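Local atomic coordinates of pyruvate carboxylase n-terminal domain (PDB entry 1ULZ), a protein that forms the biotin carboxylase subunit of pyruvate carboxylase, a multidomain protein of the ATP-grasp superfamily. Residues I109-D114 / K263-Y268; Y210-L213 / N219-H222; R373-T378 / S383-L388; T437-L440 / E445-E448. The protein carries 1 engineered substitution. All blocks are in the same frame, centred on the assembly; numbering follows the deposited sequence.

Contact 1: I109-D114 / K263-Y268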
loop_
_atom_site.group_PDB
_atom_site.type_symbol
_atom_site.label_atom_id
_atom_site.label_comp_id
_atom_site.label_asym_id
_atom_site.label_seq_id
_atom_site.Cartn_x
_atom_site.Cartn_y
_atom_site.Cartn_z
ATOM N N ILE A 109 -11.429 11.857 28.900
ATOM C CA ILE A 109 -12.262 12.316 27.796
ATOM C C ILE A 109 -13.084 13.504 28.277
ATOM O O ILE A 109 -13.322 14.462 27.534
ATOM C CB ILE A 109 -13.223 11.215 27.316
ATOM C CG1 ILE A 109 -12.430 10.064 26.694
ATOM C CG2 ILE A 109 -14.201 11.790 26.309
ATOM C CD1 ILE A 109 -13.303 8.894 26.238
ATOM N N GLU A 110 -13.519 13.435 29.531
ATOM C CA GLU A 110 -14.306 14.511 30.119
ATOM C C GLU A 110 -13.448 15.767 30.218
ATOM O O GLU A 110 -13.828 16.824 29.737
ATOM C CB GLU A 110 -14.779 14.122 31.521
ATOM C CG GLU A 110 -16.156 14.644 31.854
ATOM C CD GLU A 110 -16.320 14.968 33.320
ATOM O OE1 GLU A 110 -15.799 14.205 34.159
ATOM O OE2 GLU A 110 -16.985 15.982 33.635
ATOM N N LEU A 111 -12.282 15.632 30.840
ATOM C CA LEU A 111 -11.349 16.744 31.026
ATOM C C LEU A 111 -11.042 17.465 29.723
ATOM O O LEU A 111 -11.142 18.691 29.625
ATOM C CB LEU A 111 -10.033 16.220 31.616
ATOM C CG LEU A 111 -9.050 17.178 32.314
ATOM C CD1 LEU A 111 -7.675 16.529 32.332
ATOM C CD2 LEU A 111 -8.972 18.515 31.597
ATOM N N MET A 112 -10.652 16.691 28.720
ATOM C CA MET A 112 -10.290 17.243 27.423
ATOM C C MET A 112 -11.471 17.775 26.625
ATOM O O MET A 112 -11.287 18.537 25.675
ATOM C CB MET A 112 -9.547 16.181 26.616
ATOM C CG MET A 112 -8.257 15.715 27.278
ATOM S SD MET A 112 -7.057 17.054 27.457
ATOM C CE MET A 112 -7.077 17.319 29.195
ATOM N N GLY A 113 -12.680 17.372 27.008
ATOM C CA GLY A 113 -13.868 17.836 26.313
ATOM C C GLY A 113 -14.150 19.294 26.628
ATOM O O GLY A 113 -14.916 19.959 25.928
ATOM N N ASP A 114 -13.528 19.790 27.695
ATOM C CA ASP A 114 -13.685 21.180 28.127
ATOM C C ASP A 114 -12.495 21.956 27.557
ATOM O O ASP A 114 -11.484 22.153 28.232
ATOM C CB ASP A 114 -13.659 21.245 29.650
ATOM C CG ASP A 114 -14.198 22.552 30.186
ATOM O OD1 ASP A 114 -13.972 23.603 29.540
ATOM O OD2 ASP A 114 -14.834 22.517 31.268
ATOM N N LYS A 263 1.288 12.009 29.715
ATOM C CA LYS A 263 1.507 11.166 30.880
ATOM C C LYS A 263 0.972 11.829 32.141
ATOM O O LYS A 263 0.399 11.163 33.006
ATOM C CB LYS A 263 3.001 10.857 31.045
ATOM C CG LYS A 263 3.573 9.990 29.933
ATOM C CD LYS A 263 5.084 9.852 30.027
ATOM C CE LYS A 263 5.626 9.059 28.846
ATOM N NZ LYS A 263 7.096 8.808 28.928
ATOM N N GLU A 264 1.144 13.145 32.235
ATOM C CA GLU A 264 0.689 13.888 33.401
ATOM C C GLU A 264 -0.818 13.795 33.628
ATOM O O GLU A 264 -1.277 13.847 34.771
ATOM C CB GLU A 264 1.132 15.358 33.302
ATOM C CG GLU A 264 0.577 16.259 34.404
ATOM C CD GLU A 264 1.419 17.514 34.629
ATOM O OE1 GLU A 264 0.868 18.534 35.109
ATOM O OE2 GLU A 264 2.638 17.480 34.339
ATOM N N ILE A 265 -1.594 13.652 32.557
ATOM C CA ILE A 265 -3.046 13.543 32.713
ATOM C C ILE A 265 -3.531 12.096 32.682
ATOM O O ILE A 265 -4.734 11.842 32.670
ATOM C CB ILE A 265 -3.805 14.331 31.625
ATOM C CG1 ILE A 265 -3.402 13.834 30.239
ATOM C CG2 ILE A 265 -3.511 15.826 31.754
ATOM C CD1 ILE A 265 -4.067 14.612 29.127
ATOM N N GLY A 266 -2.596 11.149 32.665
ATOM C CA GLY A 266 -2.976 9.745 32.642
ATOM C C GLY A 266 -3.595 9.268 31.335
ATOM O O GLY A 266 -4.414 8.348 31.321
ATOM N N TYR A 267 -3.198 9.878 30.225
ATOM C CA TYR A 267 -3.743 9.501 28.930
ATOM C C TYR A 267 -3.181 8.192 28.393
ATOM O O TYR A 267 -1.981 7.946 28.467
ATOM C CB TYR A 267 -3.480 10.609 27.900
ATOM C CG TYR A 267 -4.356 10.516 26.660
ATOM C CD1 TYR A 267 -4.043 9.648 25.618
ATOM C CD2 TYR A 267 -5.531 11.249 26.567
ATOM C CE1 TYR A 267 -4.885 9.511 24.523
ATOM C CE2 TYR A 267 -6.373 11.119 25.485
ATOM C CZ TYR A 267 -6.048 10.248 24.466
ATOM O OH TYR A 267 -6.903 10.108 23.397
ATOM N N TYR A 268 -4.059 7.339 27.880
ATOM C CA TYR A 268 -3.617 6.099 27.257
ATOM C C TYR A 268 -4.438 5.825 26.001
ATOM O O TYR A 268 -5.513 6.395 25.815
ATOM C CB TYR A 268 -3.639 4.911 28.231
ATOM C CG TYR A 268 -4.923 4.643 28.970
ATOM C CD1 TYR A 268 -6.046 4.152 28.313
ATOM C CD2 TYR A 268 -4.989 4.809 30.347
ATOM C CE1 TYR A 268 -7.199 3.828 29.011
ATOM C CE2 TYR A 268 -6.135 4.485 31.052
ATOM C CZ TYR A 268 -7.235 3.994 30.382
ATOM O OH TYR A 268 -8.370 3.662 31.089
#
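Met112, on helix 106-113, meets Ile265 tip to tip, its CE lying 4.0 Å from Ile265 CD1. Ile265 belongs to the Schellman motif that closes helix 248-264: it is the first residue to leave helical geometry, and Gly266 follows with a positive phi of 70°, a value that favours glycine. Two backbone bonds complete the turn, Tyr267 N to Ala262 O and Gly266 N to Lys263 O. The contact sets helix 106-113 against the C-terminal end of helix 248-264 through side chains alone, with no hydrogen bond crossing between them. The Met112 chain bends at both chi2 (-62°) and chi3, which carries its methyl toward the isoleucine. Leu111 adds a second, looser touch, with its CD1 at 4.3 Å from Ile265 CG2. The two branches of Ile265 thus serve different partners: the longer one ends at the methionine, while the short one lies nearest the leucine. Helix 115-124 joins from outside, since Leu111 and Ile265 both pack on Val121. Met112 itself is buried and also rests on Thr290. Asp114 is the N-cap of helix 115-124, its OD1 weakly hydrogen-bonded to Arg117 N. On the other segment, Tyr267 OH is hydrogen-bonded to Ala270 O.

Contact 2: Y210-L213 / N219-H222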
loop_
_atom_site.group_PDB
_atom_site.type_symbol
_atom_site.label_atom_id
_atom_site.label_comp_id
_atom_site.label_asym_id
_atom_site.label_seq_id
_atom_site.Cartn_x
_atom_site.Cartn_y
_atom_site.Cartn_z
ATOM N N TYR A 210 0.087 16.557 16.627
ATOM C CA TYR A 210 0.875 15.415 17.057
ATOM C C TYR A 210 0.043 14.177 17.368
ATOM O O TYR A 210 -1.021 14.258 17.997
ATOM C CB TYR A 210 1.713 15.775 18.289
ATOM C CG TYR A 210 3.093 16.305 17.969
ATOM C CD1 TYR A 210 3.293 17.637 17.609
ATOM C CD2 TYR A 210 4.195 15.459 17.995
ATOM C CE1 TYR A 210 4.554 18.108 17.283
ATOM C CE2 TYR A 210 5.459 15.916 17.672
ATOM C CZ TYR A 210 5.638 17.239 17.315
ATOM O OH TYR A 210 6.901 17.679 16.986
ATOM N N GLN A 211 0.544 13.028 16.926
ATOM C CA GLN A 211 -0.116 11.755 17.176
ATOM C C GLN A 211 0.420 11.192 18.492
ATOM O O GLN A 211 1.631 11.069 18.679
ATOM C CB GLN A 211 0.176 10.765 16.045
ATOM C CG GLN A 211 -0.425 9.382 16.258
ATOM C CD GLN A 211 -1.937 9.407 16.370
ATOM O OE1 GLN A 211 -2.630 9.817 15.440
ATOM N NE2 GLN A 211 -2.459 8.971 17.514
ATOM N N VAL A 212 -0.485 10.853 19.402
ATOM C CA VAL A 212 -0.092 10.296 20.692
ATOM C C VAL A 212 -0.547 8.841 20.792
ATOM O O VAL A 212 -1.563 8.468 20.213
ATOM C CB VAL A 212 -0.724 11.099 21.848
ATOM C CG1 VAL A 212 -0.288 10.530 23.184
ATOM C CG2 VAL A 212 -0.332 12.560 21.730
ATOM N N LEU A 213 0.214 8.022 21.511
ATOM C CA LEU A 213 -0.131 6.614 21.692
ATOM C C LEU A 213 0.518 6.114 22.977
ATOM O O LEU A 213 1.737 6.187 23.144
ATOM C CB LEU A 213 0.356 5.769 20.499
ATOM C CG LEU A 213 -0.112 4.305 20.434
ATOM C CD1 LEU A 213 -1.621 4.261 20.296
ATOM C CD2 LEU A 213 0.545 3.589 19.256
ATOM N N ASN A 219 3.768 3.822 29.481
ATOM C CA ASN A 219 4.576 4.129 28.308
ATOM C C ASN A 219 3.722 4.915 27.323
ATOM O O ASN A 219 2.721 4.412 26.807
ATOM C CB ASN A 219 5.128 2.855 27.649
ATOM C CG ASN A 219 6.043 3.156 26.448
ATOM O OD1 ASN A 219 6.911 4.038 26.508
ATOM N ND2 ASN A 219 5.852 2.415 25.356
ATOM N N VAL A 220 4.105 6.165 27.098
ATOM C CA VAL A 220 3.390 7.030 26.170
ATOM C C VAL A 220 4.396 7.582 25.171
ATOM O O VAL A 220 5.395 8.188 25.552
ATOM C CB VAL A 220 2.695 8.211 26.897
ATOM C CG1 VAL A 220 1.954 9.082 25.884
ATOM C CG2 VAL A 220 1.726 7.688 27.945
ATOM N N ILE A 221 4.142 7.350 23.890
ATOM C CA ILE A 221 5.036 7.835 22.855
ATOM C C ILE A 221 4.265 8.681 21.850
ATOM O O ILE A 221 3.036 8.692 21.851
ATOM C CB ILE A 221 5.702 6.664 22.110
ATOM C CG1 ILE A 221 4.644 5.863 21.348
ATOM C CG2 ILE A 221 6.417 5.751 23.106
ATOM C CD1 ILE A 221 5.210 4.689 20.573
ATOM N N HIS A 222 4.986 9.410 21.007
ATOM C CA HIS A 222 4.333 10.213 19.986
ATOM C C HIS A 222 4.793 9.655 18.638
ATOM O O HIS A 222 5.898 9.106 18.532
ATOM C CB HIS A 222 4.715 11.695 20.129
ATOM C CG HIS A 222 6.122 12.005 19.721
ATOM N ND1 HIS A 222 6.485 12.231 18.410
ATOM C CD2 HIS A 222 7.260 12.102 20.449
ATOM C CE1 HIS A 222 7.786 12.451 18.349
ATOM N NE2 HIS A 222 8.281 12.379 19.572
#
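Tyr210 and His222 run alongside each other in the same direction, in an offset edge-to-face pair: the tyrosine edge is turned toward the imidazole face, with centroids 5.6 Å apart and planes at 71°. His222 ND1 sits in the plane of the tyrosine ring at its edge, 3.9 Å from Tyr210 CE2. Bonds from outside fix both rings, Tyr210 OH to Arg251 O, His222 ND1 to Gly224 N and His222 NE2 to Glu252 OE2. Next along this face Val212 and Val220 cross obliquely, and because each holds its CG1 opposite its own backbone N (chi1 near 180°) the two CG1 methyls meet at 3.8 Å. These side chains look toward helix 248-264. The frame is the antiparallel beta hairpin of strands 206-214 and 220-232, in which Val212 and His222 form a non-hydrogen-bonded pair. Leu213 and Ile221 form the hydrogen-bonded pair beside it, with Leu213 N to Ile221 O at 2.9 Å and Ile221 N to Leu213 O at 2.8 Å. Their side chains point to the other face, where Leu213 meets Trp310 and Ile314 of helix 307-315. Ile221 CG1, at chi1 65°, is held 3.4 Å from Leu213 O.

Contact 3: R373-T378 / S383-L388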
loop_
_atom_site.group_PDB
_atom_site.type_symbol
_atom_site.label_atom_id
_atom_site.label_comp_id
_atom_site.label_asym_id
_atom_site.label_seq_id
_atom_site.Cartn_x
_atom_site.Cartn_y
_atom_site.Cartn_z
ATOM N N ARG A 373 -19.347 0.207 -7.031
ATOM C CA ARG A 373 -20.487 0.614 -7.832
ATOM C C ARG A 373 -21.722 0.381 -6.970
ATOM O O ARG A 373 -21.838 -0.653 -6.315
ATOM C CB ARG A 373 -20.589 -0.226 -9.100
ATOM C CG ARG A 373 -21.837 0.083 -9.906
ATOM C CD ARG A 373 -21.756 -0.467 -11.317
ATOM N NE ARG A 373 -22.927 -0.073 -12.100
ATOM C CZ ARG A 373 -24.163 -0.498 -11.859
ATOM N NH1 ARG A 373 -24.392 -1.345 -10.857
ATOM N NH2 ARG A 373 -25.174 -0.062 -12.605
ATOM N N GLY A 374 -22.633 1.344 -6.952
ATOM C CA GLY A 374 -23.830 1.188 -6.147
ATOM C C GLY A 374 -23.726 1.941 -4.836
ATOM O O GLY A 374 -24.733 2.219 -4.185
ATOM N N PHE A 375 -22.499 2.258 -4.439
ATOM C CA PHE A 375 -22.261 3.003 -3.212
ATOM C C PHE A 375 -23.158 4.230 -3.266
ATOM O O PHE A 375 -23.272 4.875 -4.306
ATOM C CB PHE A 375 -20.793 3.416 -3.141
ATOM C CG PHE A 375 -20.440 4.254 -1.945
ATOM C CD1 PHE A 375 -20.441 5.638 -2.027
ATOM C CD2 PHE A 375 -20.041 3.658 -0.756
ATOM C CE1 PHE A 375 -20.043 6.417 -0.951
ATOM C CE2 PHE A 375 -19.640 4.432 0.333
ATOM C CZ PHE A 375 -19.640 5.811 0.232
ATOM N N GLU A 376 -23.803 4.548 -2.147
ATOM C CA GLU A 376 -24.706 5.687 -2.115
ATOM C C GLU A 376 -24.336 6.686 -1.039
ATOM O O GLU A 376 -23.981 6.310 0.079
ATOM C CB GLU A 376 -26.140 5.209 -1.873
ATOM C CG GLU A 376 -27.181 6.282 -2.139
ATOM C CD GLU A 376 -28.508 5.999 -1.464
ATOM O OE1 GLU A 376 -28.916 4.810 -1.400
ATOM O OE2 GLU A 376 -29.143 6.972 -1.006
ATOM N N VAL A 377 -24.420 7.965 -1.381
ATOM C CA VAL A 377 -24.122 9.023 -0.425
ATOM C C VAL A 377 -25.451 9.593 0.088
ATOM O O VAL A 377 -26.051 10.446 -0.573
ATOM C CB VAL A 377 -23.311 10.164 -1.090
ATOM C CG1 VAL A 377 -22.995 11.233 -0.070
ATOM C CG2 VAL A 377 -22.020 9.617 -1.692
ATOM N N THR A 378 -25.924 9.107 1.239
ATOM C CA THR A 378 -27.183 9.600 1.811
ATOM C C THR A 378 -26.960 10.962 2.453
ATOM O O THR A 378 -25.829 11.349 2.718
ATOM C CB THR A 378 -27.748 8.642 2.884
ATOM O OG1 THR A 378 -26.879 8.625 4.023
ATOM C CG2 THR A 378 -27.872 7.232 2.329
ATOM N N SER A 383 -19.982 12.939 3.461
ATOM C CA SER A 383 -19.930 12.695 2.027
ATOM C C SER A 383 -18.644 12.019 1.550
ATOM O O SER A 383 -18.373 11.974 0.352
ATOM C CB SER A 383 -20.111 14.022 1.295
ATOM O OG SER A 383 -19.199 14.984 1.799
ATOM N N MET A 384 -17.863 11.482 2.482
ATOM C CA MET A 384 -16.607 10.820 2.143
ATOM C C MET A 384 -16.818 9.537 1.337
ATOM O O MET A 384 -17.642 8.694 1.693
ATOM C CB MET A 384 -15.829 10.498 3.425
ATOM C CG MET A 384 -14.401 9.978 3.208
ATOM S SD MET A 384 -13.515 9.721 4.793
ATOM C CE MET A 384 -13.519 11.421 5.432
ATOM N N ILE A 385 -16.082 9.406 0.238
ATOM C CA ILE A 385 -16.162 8.213 -0.592
ATOM C C ILE A 385 -14.947 7.339 -0.288
ATOM O O ILE A 385 -15.063 6.128 -0.128
ATOM C CB ILE A 385 -16.137 8.561 -2.092
ATOM C CG1 ILE A 385 -17.321 9.464 -2.436
ATOM C CG2 ILE A 385 -16.163 7.277 -2.925
ATOM C CD1 ILE A 385 -17.289 9.975 -3.851
ATOM N N ALA A 386 -13.779 7.970 -0.204
ATOM C CA ALA A 386 -12.544 7.252 0.077
ATOM C C ALA A 386 -11.432 8.180 0.550
ATOM O O ALA A 386 -11.528 9.397 0.432
ATOM C CB ALA A 386 -12.082 6.506 -1.174
ATOM N N LYS A 387 -10.383 7.584 1.103
ATOM C CA LYS A 387 -9.216 8.329 1.545
ATOM C C LYS A 387 -8.036 7.750 0.781
ATOM O O LYS A 387 -7.662 6.595 0.989
ATOM C CB LYS A 387 -8.982 8.174 3.048
ATOM C CG LYS A 387 -10.045 8.824 3.911
ATOM C CD LYS A 387 -9.656 8.823 5.380
ATOM C CE LYS A 387 -9.436 7.418 5.909
ATOM N NZ LYS A 387 -9.363 7.401 7.396
ATOM N N LEU A 388 -7.471 8.551 -0.114
ATOM C CA LEU A 388 -6.327 8.131 -0.917
ATOM C C LEU A 388 -5.037 8.630 -0.273
ATOM O O LEU A 388 -4.869 9.828 -0.048
ATOM C CB LEU A 388 -6.450 8.693 -2.334
ATOM C CG LEU A 388 -5.300 8.399 -3.296
ATOM C CD1 LEU A 388 -5.161 6.889 -3.514
ATOM C CD2 LEU A 388 -5.564 9.117 -4.610
#
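Phe375 reaches from the loop onto the start of strand 384-392, bringing its CZ to 3.8 Å from Met384 O, which lies near the ring plane at the edge. This is the closer-packed part of the contact. A trans chi1 of 177° swings the ring away from its own backbone N and across to the strand, where CE1 also comes within 4.3 Å of Ile385 CG1. Ile354 touches both Phe375 and Ile385 from outside and adds to the apolar cluster. One step on, Val377 presents its CG1 to the backbone of Ser383, 4.0 Å from CA, and Ala340 packs on the same valine. No hydrogen bond joins the two segments; each bonds through its backbone to neighbouring loops, Phe375 to Ile354 and Val377 to Arg352 on one side, Ser383 to Ala340 on the other. The solvent side is formed by Arg373, Gly374 and Glu376, which are exposed and touch nothing on the strand. Gly374, at a phi of 100°, has backbone angles that suit glycine, and Arg373 approaches Arg373 of the second subunit, two like charges lying close together. Further along the strand the surroundings are buried again: Lys387 NZ forms a salt bridge with Glu12 OE2 and a hydrogen bond with Val294 O. Ile385, a member of the apolar cluster, and Ala386 both face Ile338 of the neighbouring strand 332-339, making a classic beta bulge near the start of strand 384-392.

Contact 4: T437-L440 / E445-E448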
loop_
_atom_site.group_PDB
_atom_site.type_symbol
_atom_site.label_atom_id
_atom_site.label_comp_id
_atom_site.label_asym_id
_atom_site.label_seq_id
_atom_site.Cartn_x
_atom_site.Cartn_y
_atom_site.Cartn_z
ATOM N N THR A 437 -3.257 27.501 6.275
ATOM C CA THR A 437 -4.679 27.211 6.368
ATOM C C THR A 437 -5.511 28.045 5.405
ATOM O O THR A 437 -6.686 27.751 5.178
ATOM C CB THR A 437 -5.203 27.444 7.797
ATOM O OG1 THR A 437 -4.837 28.762 8.234
ATOM C CG2 THR A 437 -4.615 26.400 8.752
ATOM N N LYS A 438 -4.916 29.085 4.832
ATOM C CA LYS A 438 -5.662 29.924 3.898
ATOM C C LYS A 438 -5.223 29.686 2.457
ATOM O O LYS A 438 -5.419 30.538 1.579
ATOM C CB LYS A 438 -5.489 31.397 4.261
ATOM C CG LYS A 438 -4.081 31.901 4.144
ATOM C CD LYS A 438 -3.820 32.969 5.187
ATOM C CE LYS A 438 -5.025 33.891 5.360
ATOM N NZ LYS A 438 -6.140 33.234 6.131
ATOM N N TYR A 439 -4.641 28.515 2.221
ATOM C CA TYR A 439 -4.163 28.151 0.900
ATOM C C TYR A 439 -5.219 28.240 -0.196
ATOM O O TYR A 439 -4.972 28.835 -1.241
ATOM C CB TYR A 439 -3.566 26.732 0.922
ATOM C CG TYR A 439 -3.203 26.208 -0.449
ATOM C CD1 TYR A 439 -4.150 25.586 -1.249
ATOM C CD2 TYR A 439 -1.920 26.368 -0.958
ATOM C CE1 TYR A 439 -3.834 25.138 -2.517
ATOM C CE2 TYR A 439 -1.593 25.924 -2.231
ATOM C CZ TYR A 439 -2.555 25.312 -3.002
ATOM O OH TYR A 439 -2.243 24.865 -4.266
ATOM N N LEU A 440 -6.384 27.644 0.026
ATOM C CA LEU A 440 -7.432 27.668 -0.989
ATOM C C LEU A 440 -7.894 29.083 -1.312
ATOM O O LEU A 440 -8.041 29.451 -2.481
ATOM C CB LEU A 440 -8.622 26.812 -0.551
ATOM C CG LEU A 440 -8.379 25.304 -0.650
ATOM C CD1 LEU A 440 -9.661 24.550 -0.313
ATOM C CD2 LEU A 440 -7.911 24.964 -2.063
ATOM N N GLU A 445 -7.424 29.732 -8.356
ATOM C CA GLU A 445 -7.080 29.078 -9.610
ATOM C C GLU A 445 -7.233 27.550 -9.576
ATOM O O GLU A 445 -7.427 26.924 -10.618
ATOM C CB GLU A 445 -5.645 29.444 -9.990
ATOM C CG GLU A 445 -4.740 29.574 -8.777
ATOM C CD GLU A 445 -3.314 29.150 -9.060
ATOM O OE1 GLU A 445 -3.135 28.168 -9.823
ATOM O OE2 GLU A 445 -2.376 29.781 -8.511
ATOM N N VAL A 446 -7.148 26.940 -8.396
ATOM C CA VAL A 446 -7.277 25.484 -8.324
ATOM C C VAL A 446 -8.706 24.995 -8.514
ATOM O O VAL A 446 -8.933 23.797 -8.710
ATOM C CB VAL A 446 -6.725 24.911 -6.990
ATOM C CG1 VAL A 446 -5.231 25.200 -6.884
ATOM C CG2 VAL A 446 -7.485 25.494 -5.807
ATOM N N PHE A 447 -9.670 25.914 -8.466
ATOM C CA PHE A 447 -11.069 25.545 -8.657
ATOM C C PHE A 447 -11.478 25.635 -10.131
ATOM O O PHE A 447 -12.600 25.276 -10.502
ATOM C CB PHE A 447 -11.994 26.442 -7.826
ATOM C CG PHE A 447 -11.759 26.360 -6.341
ATOM C CD1 PHE A 447 -10.725 27.065 -5.747
ATOM C CD2 PHE A 447 -12.592 25.599 -5.536
ATOM C CE1 PHE A 447 -10.530 27.019 -4.368
ATOM C CE2 PHE A 447 -12.402 25.547 -4.163
ATOM C CZ PHE A 447 -11.372 26.258 -3.579
ATOM N N GLU A 448 -10.573 26.120 -10.974
ATOM C CA GLU A 448 -10.869 26.236 -12.397
ATOM C C GLU A 448 -10.574 24.900 -13.073
ATOM O O GLU A 448 -9.415 24.479 -13.149
ATOM C CB GLU A 448 -10.014 27.342 -13.028
ATOM C CG GLU A 448 -10.390 28.759 -12.568
ATOM C CD GLU A 448 -9.403 29.827 -13.049
ATOM O OE1 GLU A 448 -9.655 31.037 -12.804
ATOM O OE2 GLU A 448 -8.372 29.458 -13.666
#
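Leu440 supplies most of the apolar contact, crossing both Val446 and Phe447 at about a right angle. Its CD2 lies 3.8 Å from Val446 CG2 and 4.0 Å from Phe447 CZ, and its CB and CD1 also approach that same ring corner, so the leucine wraps the CZ end of the ring from one side. Chi1 of -74° sets the leucine CG beside its backbone N, and of the two methyls CD2 reaches both Val446 and Phe447. Ile424 of helix 418-426 touches Leu440 and Tyr439, while Leu420 of that helix meets Val446, so this helix packs on side chains of both segments. The chain runs on past Leu440 into the second segment, where residues 445-447 lie in a 3-10 segment that begins earlier, in the tail that follows helix 428-432, with Glu448 N bonded to Glu445 O at 3.3 Å. Mixed contacts come next. Phe447 presents its edge to Leu440 O, which lies in the ring plane 4.0 Å from CE1, and Tyr439 sets its hydroxyl 4.0 Å from Val446 CG1. That hydroxyl is hydrogen-bonded to Glu427 OE2, and the tyrosine ring is stacked with His443. Polar bonds proper run to outside partners: Tyr439 O to His443 ND1, and Val446 O to Asn423 ND2 of helix 418-426.

In the fold
Contact 2 is the most buried and the only one with hydrogen bonds across its segments; the others rest on side-chain packing. Contacts 1 and 2 touch, as Lys263 and Tyr267 pack against Val220, and helix 248-264, whose end lies in contact 1, packs on the hairpin face of contact 2. Contact 3 reaches the same eight-stranded sheet from another strand, with nearest atoms about 11 Å from contact 2, but one segment is a partly exposed loop whose Arg373 approaches the second subunit. Contact 4, mostly buried, lies in the C-terminal tail, about 14 Å from contact 3 between nearest atoms, and Leu440 touches strand 220-232 at Arg232, well beyond the hairpin residues of contact 2.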